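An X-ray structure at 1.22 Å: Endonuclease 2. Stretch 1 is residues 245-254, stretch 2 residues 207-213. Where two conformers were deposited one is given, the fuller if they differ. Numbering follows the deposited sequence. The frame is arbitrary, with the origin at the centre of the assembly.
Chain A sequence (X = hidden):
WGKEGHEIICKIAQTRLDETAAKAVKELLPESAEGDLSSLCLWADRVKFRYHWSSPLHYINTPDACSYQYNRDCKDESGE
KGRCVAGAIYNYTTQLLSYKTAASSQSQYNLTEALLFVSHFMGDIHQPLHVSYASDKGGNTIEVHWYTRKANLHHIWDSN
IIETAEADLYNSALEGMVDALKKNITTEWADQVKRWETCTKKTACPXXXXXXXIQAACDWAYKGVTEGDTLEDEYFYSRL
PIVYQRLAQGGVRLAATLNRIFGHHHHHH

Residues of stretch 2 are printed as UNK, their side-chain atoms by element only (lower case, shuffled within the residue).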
# COMPACT_ATOMS: atom_id res chain seq x y z
N GLN A 245 7.54 -6.42 -5.69
CA GLN A 245 8.31 -5.19 -5.51
C GLN A 245 7.54 -4.19 -4.66
O GLN A 245 8.10 -3.60 -3.73
CB GLN A 245 8.63 -4.59 -6.87
CG GLN A 245 9.47 -3.31 -6.82
CD GLN A 245 9.21 -2.46 -8.03
OE1 GLN A 245 9.53 -2.84 -9.15
NE2 GLN A 245 8.58 -1.31 -7.81
N ARG A 246 6.28 -3.97 -4.99
CA ARG A 246 5.50 -2.97 -4.29
C ARG A 246 5.18 -3.35 -2.86
O ARG A 246 5.17 -2.49 -1.98
CB ARG A 246 4.21 -2.65 -5.06
CG ARG A 246 4.40 -2.06 -6.45
CD ARG A 246 5.25 -0.80 -6.48
NE ARG A 246 4.50 0.35 -5.99
CZ ARG A 246 5.02 1.57 -5.85
NH1 ARG A 246 6.33 1.75 -5.90
NH2 ARG A 246 4.20 2.59 -5.67
N LEU A 247 4.95 -4.64 -2.60
CA LEU A 247 4.76 -5.11 -1.24
C LEU A 247 6.03 -4.94 -0.41
O LEU A 247 5.99 -4.49 0.73
CB LEU A 247 4.29 -6.56 -1.23
CG LEU A 247 2.93 -6.84 -1.86
CD1 LEU A 247 2.69 -8.34 -1.94
CD2 LEU A 247 1.79 -6.15 -1.14
N ALA A 248 7.17 -5.30 -0.99
CA ALA A 248 8.45 -5.16 -0.30
C ALA A 248 8.76 -3.69 -0.05
O ALA A 248 9.17 -3.32 1.05
CB ALA A 248 9.53 -5.82 -1.11
N GLN A 249 8.56 -2.84 -1.05
CA GLN A 249 8.76 -1.41 -0.88
C GLN A 249 7.87 -0.88 0.23
O GLN A 249 8.31 -0.10 1.08
CB GLN A 249 8.48 -0.67 -2.18
CG GLN A 249 9.59 -0.74 -3.19
CD GLN A 249 9.23 -0.09 -4.51
OE1 GLN A 249 8.15 -0.31 -5.04
NE2 GLN A 249 10.13 0.71 -5.05
N GLY A 250 6.60 -1.26 0.22
CA GLY A 250 5.69 -0.79 1.24
C GLY A 250 6.14 -1.16 2.64
O GLY A 250 6.09 -0.34 3.55
N GLY A 251 6.54 -2.41 2.83
CA GLY A 251 6.99 -2.85 4.13
C GLY A 251 8.25 -2.14 4.59
O GLY A 251 8.37 -1.73 5.74
N VAL A 252 9.22 -2.03 3.68
CA VAL A 252 10.48 -1.37 3.98
C VAL A 252 10.23 0.10 4.33
O VAL A 252 10.81 0.62 5.28
CB VAL A 252 11.45 -1.55 2.79
CG1 VAL A 252 12.60 -0.58 2.89
CG2 VAL A 252 11.96 -2.97 2.71
N ARG A 253 9.38 0.77 3.56
CA ARG A 253 9.14 2.18 3.76
C ARG A 253 8.28 2.44 4.99
O ARG A 253 8.49 3.45 5.66
CB ARG A 253 8.55 2.79 2.49
CG ARG A 253 9.61 2.89 1.42
CD ARG A 253 9.04 3.04 0.05
NE ARG A 253 10.06 3.43 -0.91
CZ ARG A 253 9.84 3.52 -2.21
NH1 ARG A 253 8.72 3.07 -2.73
NH2 ARG A 253 10.77 4.02 -3.02
N LEU A 254 7.32 1.57 5.29
CA LEU A 254 6.57 1.74 6.52
C LEU A 254 7.51 1.67 7.71
O LEU A 254 7.46 2.53 8.60
CB LEU A 254 5.46 0.71 6.62
CG LEU A 254 4.64 0.76 7.91
CD1 LEU A 254 4.07 2.14 8.20
CD2 LEU A 254 3.54 -0.28 7.85
N UNK A 207 5.20 11.30 -1.96
CA UNK A 207 5.10 11.68 -3.36
C UNK A 207 6.03 10.85 -4.24
O UNK A 207 5.73 10.59 -5.41
c UNK A 207 5.34 13.18 -3.52
o UNK A 207 4.61 15.11 -2.28
c UNK A 207 4.28 14.02 -2.79
o UNK A 207 3.12 13.58 -2.69
N UNK A 208 7.16 10.41 -3.69
CA UNK A 208 8.08 9.52 -4.39
C UNK A 208 7.35 8.22 -4.75
O UNK A 208 7.45 7.70 -5.87
c UNK A 208 10.60 11.25 -4.37
c UNK A 208 10.09 10.50 -3.17
c UNK A 208 10.21 8.16 -4.12
c UNK A 208 9.31 9.21 -3.49
N UNK A 209 6.63 7.69 -3.78
CA UNK A 209 6.00 6.40 -3.90
C UNK A 209 4.82 6.45 -4.86
O UNK A 209 4.61 5.54 -5.67
c UNK A 209 6.56 6.07 -1.41
c UNK A 209 6.14 6.20 -0.11
c UNK A 209 8.84 6.39 -0.65
c UNK A 209 7.93 6.15 -1.65
c UNK A 209 8.40 6.50 0.64
c UNK A 209 5.56 5.86 -2.53
c UNK A 209 7.05 6.41 0.92
o UNK A 209 9.32 6.71 1.65
N UNK A 210 4.07 7.54 -4.80
CA UNK A 210 2.97 7.75 -5.71
C UNK A 210 3.42 7.89 -7.15
O UNK A 210 2.81 7.36 -8.06
c UNK A 210 2.14 8.95 -5.28
N UNK A 211 4.52 8.62 -7.37
CA UNK A 211 5.04 8.79 -8.73
C UNK A 211 5.49 7.48 -9.34
O UNK A 211 5.22 7.22 -10.51
c UNK A 211 6.17 9.82 -8.73
o UNK A 211 5.65 11.11 -8.58
N UNK A 212 6.11 6.61 -8.54
CA UNK A 212 6.44 5.25 -8.99
C UNK A 212 5.18 4.49 -9.34
O UNK A 212 5.15 3.70 -10.28
o UNK A 212 10.21 4.52 -5.81
c UNK A 212 8.99 4.40 -6.12
c UNK A 212 8.53 4.96 -7.44
o UNK A 212 8.15 3.84 -5.38
c UNK A 212 7.15 4.47 -7.88
N UNK A 213 4.14 4.66 -8.52
CA UNK A 213 2.92 3.91 -8.66
C UNK A 213 2.14 4.20 -9.90
O UNK A 213 1.69 3.26 -10.56

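Two helices run antiparallel here, at 177° and with axes 12.3 Å apart at closest, a gap bridged here by long side chains.

Position 207 carries two carbons, the second bearing two oxygens. That carboxylate on so short a stem touches nothing on stretch 1, and both oxygens are hydrogen-bonded elsewhere in the structure. Two carbons, the second of them the carboxylate carbon, make Asp207.

Position 208 has four carbons, forked at the first, with one arm two carbons long. It starts sideways and its end leads away from stretch 1, so its touch, by the short arm of the fork, is marginal. A beta-branched side chain of four carbons is isoleucine, and Ile208 CG2 lies 4.3 Å from Arg253 NH2.

Position 209 shows one carbon, then a six-carbon ring bearing an oxygen. Its CB leaves sideways, yet the ring comes nearer and lies beside the side chain of Arg253. A hydroxylated six-membered ring is tyrosine. Arg253 CD sits 3.6 Å from the centroid of the Tyr209 ring, 20° off its normal, a CH-pi contact over the face. In turn Tyr209 CE1 lies over one face of the guanidinium, 3.2 Å from Arg253 NE, which leaves the edge of that group free for polar partners. The backbone works too: Arg246 NH2 donates to Tyr209 O at 3.0 Å, and the same oxygen accepts the helical bond from the backbone N of position 213, also at 3.0 Å.

Position 210 has a single carbon, pointing away from stretch 1 and touching none of it. One carbon and nothing more is Ala210.

Position 211 has one carbon and one oxygen, set sideways and well clear of stretch 1. This small hydroxyl residue is Ser211, deposited in two conformers.

Position 212 has three carbons in a chain, the third carrying two oxygens, and its CB points toward stretch 1. The carboxylate arrives between two arginines, which suits an acid, and the three-carbon chain ending in two oxygens makes it Glu212. Its OE1 accepts from Arg246 NH1 at 2.8 Å and from Arg253 NH1 at 2.8 Å, both salt bridges, while OE2 accepts from Arg253 NH2 at 2.9 Å. Arg253 thus grips both oxygens and Arg246 shares one.

Position 213 has no side-chain atoms and is Gly213. Its CA is 3.5 Å from Arg246 NH2, and an ideal CB would stand a tight 3.2 Å from that nitrogen. The bare backbone leaves room for the guanidinium to reach Tyr209 O.

The rule is one acid held by two bases from the facing helix, seven residues apart and so two turns along it. Stretch 1 also braces its own reach: Arg246 NH1 donates to Gln249 OE1 at 2.9 Å, and Gln245 NE2 donates to that oxygen at 3.0 Å. The aromatic face steadies Arg253, whereas a backbone carbonyl anchors Arg246. With 288 Å² buried in total, the contact is modest in area and relies on directed polar bonds rather than on close helix packing.

Stretch 2 (207-213) DIYASEG
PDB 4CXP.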